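Local coordinates for glutathione S-transferase (Bombyx mori, PDB 3AY8), which probably transfers glutathione to other compounds, as a homodimeric cytosolic glutathione transferase, at residues 164-176 against 203-215. Residues are numbered along the deposited sequence; the frame is centred on the assembly and turned at random.
Sequences YASMSSILAVGWD and ARTFGDAVKKNIK
Helix segments 164-173 and 203-213 pack with their axes 7.6 Å apart at a crossing angle of -41°, and the backbones come nearest where Val173 lies against Gly207, CA to CA 4.1 Å. Gly207 makes this approach possible: a side chain there would run into the carbonyl O of Ala172. Next to it, the Ala172 methyl rests on the backbone of Ala203, with Ala172 CB 3.3 Å from Ala203 O. The Ala203 methyl in turn sits against Ser168, beside its carbonyl O and OG. Ser168 OG is hydrogen-bonded to Asn199 ND2.

Both helices belong to the all-helical C-terminal domain of the glutathione transferase fold. Helix 13-25 of the thioredoxin-like domain reaches the contact through Arg16, which touches Ser168 and Ala203 and hydrogen-bonds Ser169 OG. Ser169 OG also donates to the carbonyl O of Ala165, in the carbonyl plane, at 2.6 Å.

Phe206 turns its ring to Ser169 and Val173, its CG lying opposite the backbone N (chi1 173°). Ser169 O lies at the ring edge, 3.5 Å from Phe206 CD2, and Val173 CG2 meets CE2 of the same ring at a slant. Val210 CG2 lies over one ring face, offset toward the rim, and Cys115 of helix 90-120 also touches Phe206. Replacing Phe206 by alanine is likely to open a gap beside Ser169 and Val173 and to leave Val210 CG2 without the ring beneath it. The side chains of Val173 and Val210 cross at about a right angle, CG1 to CG1 3.8 Å.

The extended Lys211 chain passes Val173 O. In one of two modelled conformers, Lys211 NZ donates to Ala172 O at 2.9 Å, with a C=O...N angle of 160°. A water gives the same oxygen a second bond and links it to Asp208 OD1.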
# COMPACT_ATOMS: atom_id res chain seq x y z
N TYR A 164 -12.10 -3.87 -6.27
CA TYR A 164 -12.92 -3.80 -7.48
C TYR A 164 -12.41 -2.72 -8.46
O TYR A 164 -12.32 -2.97 -9.67
CB TYR A 164 -14.40 -3.61 -7.11
CG TYR A 164 -15.34 -3.35 -8.27
CD1 TYR A 164 -15.27 -4.11 -9.44
CD2 TYR A 164 -16.33 -2.36 -8.18
CE1 TYR A 164 -16.12 -3.88 -10.51
CE2 TYR A 164 -17.21 -2.12 -9.23
CZ TYR A 164 -17.09 -2.88 -10.41
OH TYR A 164 -17.94 -2.67 -11.46
N ALA A 165 -12.05 -1.55 -7.95
CA ALA A 165 -11.50 -0.49 -8.82
C ALA A 165 -10.23 -0.97 -9.53
O ALA A 165 -10.04 -0.71 -10.73
CB ALA A 165 -11.23 0.79 -8.01
N SER A 166 -9.38 -1.67 -8.79
CA SER A 166 -8.16 -2.24 -9.36
C SER A 166 -8.47 -3.32 -10.41
O SER A 166 -8.01 -3.23 -11.56
CB SER A 166 -7.28 -2.82 -8.25
OG SER A 166 -6.73 -1.78 -7.44
N MET A 167 -9.24 -4.34 -10.01
CA MET A 167 -9.57 -5.48 -10.88
C MET A 167 -10.32 -5.06 -12.15
O MET A 167 -10.06 -5.58 -13.22
CB MET A 167 -10.41 -6.52 -10.11
CG MET A 167 -9.61 -7.40 -9.18
SD MET A 167 -8.20 -8.20 -9.98
CE MET A 167 -8.96 -9.08 -11.37
N SER A 168 -11.26 -4.13 -12.02
CA SER A 168 -11.99 -3.64 -13.20
C SER A 168 -11.05 -2.98 -14.21
O SER A 168 -11.27 -3.06 -15.43
CB SER A 168 -13.14 -2.70 -12.79
OG SER A 168 -12.66 -1.54 -12.13
N SER A 169 -9.98 -2.35 -13.72
CA SER A 169 -8.95 -1.74 -14.56
C SER A 169 -8.23 -2.75 -15.47
O SER A 169 -8.17 -2.56 -16.69
CB SER A 169 -7.93 -1.01 -13.69
OG SER A 169 -8.59 -0.10 -12.82
N ILE A 170 -7.70 -3.84 -14.89
CA ILE A 170 -6.98 -4.82 -15.68
C ILE A 170 -7.96 -5.65 -16.54
O ILE A 170 -7.65 -5.99 -17.68
CB ILE A 170 -6.03 -5.71 -14.83
CG1 ILE A 170 -4.96 -6.39 -15.70
CG2 ILE A 170 -6.82 -6.73 -13.97
CD1 ILE A 170 -3.97 -5.43 -16.42
N LEU A 171 -9.14 -5.95 -15.99
CA LEU A 171 -10.15 -6.69 -16.75
C LEU A 171 -10.59 -5.91 -18.01
O LEU A 171 -10.88 -6.53 -19.03
CB LEU A 171 -11.37 -7.06 -15.88
CG LEU A 171 -11.15 -8.15 -14.81
CD1 LEU A 171 -12.39 -8.34 -13.93
CD2 LEU A 171 -10.71 -9.48 -15.44
N ALA A 172 -10.61 -4.58 -17.94
CA ALA A 172 -10.97 -3.76 -19.10
C ALA A 172 -9.85 -3.71 -20.15
O ALA A 172 -10.12 -3.51 -21.34
CB ALA A 172 -11.38 -2.36 -18.69
N VAL A 173 -8.61 -3.88 -19.69
CA VAL A 173 -7.47 -4.07 -20.60
C VAL A 173 -7.63 -5.43 -21.31
O VAL A 173 -7.30 -5.56 -22.48
CB VAL A 173 -6.10 -4.01 -19.85
CG1 VAL A 173 -4.94 -4.31 -20.80
CG2 VAL A 173 -5.89 -2.62 -19.23
N GLY A 174 -8.18 -6.41 -20.60
CA GLY A 174 -8.29 -7.76 -21.12
C GLY A 174 -7.32 -8.64 -20.35
O GLY A 174 -6.11 -8.62 -20.58
N TRP A 175 -7.86 -9.40 -19.41
CA TRP A 175 -7.06 -10.35 -18.65
C TRP A 175 -7.86 -11.64 -18.56
O TRP A 175 -9.08 -11.60 -18.37
CB TRP A 175 -6.72 -9.82 -17.26
CG TRP A 175 -5.46 -10.41 -16.72
CD1 TRP A 175 -5.35 -11.45 -15.85
CD2 TRP A 175 -4.12 -10.00 -17.03
NE1 TRP A 175 -4.02 -11.71 -15.59
CE2 TRP A 175 -3.24 -10.84 -16.31
CE3 TRP A 175 -3.57 -9.00 -17.85
CZ2 TRP A 175 -1.84 -10.71 -16.37
CZ3 TRP A 175 -2.18 -8.88 -17.93
CH2 TRP A 175 -1.33 -9.73 -17.19
N ASP A 176 -7.16 -12.75 -18.73
CA ASP A 176 -7.74 -14.09 -18.62
C ASP A 176 -7.69 -14.50 -17.14
O ASP A 176 -6.63 -14.78 -16.60
CB ASP A 176 -6.94 -15.07 -19.52
CG ASP A 176 -7.31 -16.55 -19.32
OD1 ASP A 176 -8.38 -16.85 -18.73
OD2 ASP A 176 -6.50 -17.42 -19.76
N ALA A 203 -13.14 2.60 -15.99
CA ALA A 203 -12.27 1.44 -16.25
C ALA A 203 -12.17 1.16 -17.76
O ALA A 203 -11.09 0.89 -18.27
CB ALA A 203 -12.79 0.20 -15.50
N ARG A 204 -13.30 1.25 -18.46
CA ARG A 204 -13.32 1.06 -19.91
C ARG A 204 -12.48 2.11 -20.63
O ARG A 204 -11.79 1.78 -21.59
CB ARG A 204 -14.75 1.04 -20.46
CG ARG A 204 -14.86 0.40 -21.86
CD ARG A 204 -16.24 -0.19 -22.11
NE ARG A 204 -17.28 0.76 -21.72
CZ ARG A 204 -18.11 0.61 -20.69
NH1 ARG A 204 -18.98 1.57 -20.44
NH2 ARG A 204 -18.09 -0.49 -19.94
N THR A 205 -12.51 3.36 -20.17
CA THR A 205 -11.65 4.39 -20.75
C THR A 205 -10.18 4.03 -20.51
O THR A 205 -9.37 4.14 -21.42
CB THR A 205 -11.95 5.80 -20.17
OG1 THR A 205 -13.34 6.07 -20.26
CG2 THR A 205 -11.21 6.87 -20.94
N PHE A 206 -9.85 3.60 -19.29
CA PHE A 206 -8.49 3.15 -18.95
C PHE A 206 -8.10 1.99 -19.88
O PHE A 206 -7.05 2.04 -20.53
CB PHE A 206 -8.39 2.70 -17.48
CG PHE A 206 -7.07 2.06 -17.09
CD1 PHE A 206 -5.97 2.86 -16.73
CD2 PHE A 206 -6.93 0.67 -17.08
CE1 PHE A 206 -4.74 2.26 -16.35
CE2 PHE A 206 -5.72 0.07 -16.71
CZ PHE A 206 -4.62 0.86 -16.36
N GLY A 207 -8.97 0.99 -19.95
CA GLY A 207 -8.74 -0.20 -20.78
C GLY A 207 -8.49 0.15 -22.24
O GLY A 207 -7.54 -0.35 -22.84
N ASP A 208 -9.35 1.00 -22.80
CA ASP A 208 -9.20 1.42 -24.21
C ASP A 208 -7.86 2.10 -24.48
O ASP A 208 -7.20 1.81 -25.48
CB ASP A 208 -10.36 2.34 -24.63
CG ASP A 208 -11.70 1.61 -24.72
OD1 ASP A 208 -11.75 0.37 -24.57
OD2 ASP A 208 -12.73 2.29 -24.92
N ALA A 209 -7.44 2.99 -23.58
CA ALA A 209 -6.17 3.69 -23.75
C ALA A 209 -4.96 2.74 -23.71
O ALA A 209 -3.98 2.93 -24.44
CB ALA A 209 -6.03 4.81 -22.72
N VAL A 210 -5.03 1.71 -22.86
CA VAL A 210 -3.97 0.69 -22.84
C VAL A 210 -3.95 -0.16 -24.14
O VAL A 210 -2.90 -0.30 -24.76
CB VAL A 210 -4.04 -0.22 -21.57
CG1 VAL A 210 -2.89 -1.22 -21.55
CG2 VAL A 210 -4.02 0.64 -20.28
N LYS A 211 -5.11 -0.70 -24.51
CA LYS A 211 -5.24 -1.55 -25.69
C LYS A 211 -4.71 -0.82 -26.91
O LYS A 211 -3.98 -1.40 -27.72
CB LYS A 211 -6.70 -1.93 -25.93
CG LYS A 211 -7.25 -2.97 -24.99
CD LYS A 211 -8.77 -2.93 -25.04
CE LYS A 211 -9.36 -4.21 -24.53
NZ LYS A 211 -10.76 -4.02 -24.08
N LYS A 212 -5.07 0.46 -27.02
CA LYS A 212 -4.74 1.29 -28.17
C LYS A 212 -3.23 1.22 -28.45
O LYS A 212 -2.82 1.25 -29.61
CB LYS A 212 -5.19 2.74 -27.93
CG LYS A 212 -5.04 3.65 -29.15
CD LYS A 212 -5.70 5.01 -28.95
CE LYS A 212 -5.47 5.89 -30.18
NZ LYS A 212 -6.40 7.04 -30.24
N ASN A 213 -2.42 1.10 -27.41
CA ASN A 213 -0.96 1.05 -27.58
C ASN A 213 -0.34 -0.34 -27.68
O ASN A 213 0.86 -0.46 -27.94
CB ASN A 213 -0.27 1.88 -26.50
CG ASN A 213 -0.42 3.35 -26.72
OD1 ASN A 213 -0.89 3.78 -27.78
ND2 ASN A 213 -0.02 4.15 -25.74
N ILE A 214 -1.14 -1.38 -27.49
CA ILE A 214 -0.66 -2.75 -27.61
C ILE A 214 -0.72 -3.18 -29.08
O ILE A 214 -1.78 -3.11 -29.72
CB ILE A 214 -1.47 -3.75 -26.73
CG1 ILE A 214 -1.37 -3.36 -25.25
CG2 ILE A 214 -0.96 -5.18 -26.94
CD1 ILE A 214 -2.25 -4.18 -24.32
N LYS A 215 0.42 -3.62 -29.60
CA LYS A 215 0.51 -4.16 -30.96
C LYS A 215 0.17 -5.65 -30.95
O LYS A 215 0.93 -6.46 -30.43
CB LYS A 215 1.91 -3.92 -31.55
CG LYS A 215 2.18 -2.45 -31.94
CD LYS A 215 3.53 -2.29 -32.64
CE LYS A 215 3.82 -0.83 -32.95
NZ LYS A 215 5.25 -0.63 -33.33
O HOH W 1 -12.05 -1.87 -22.20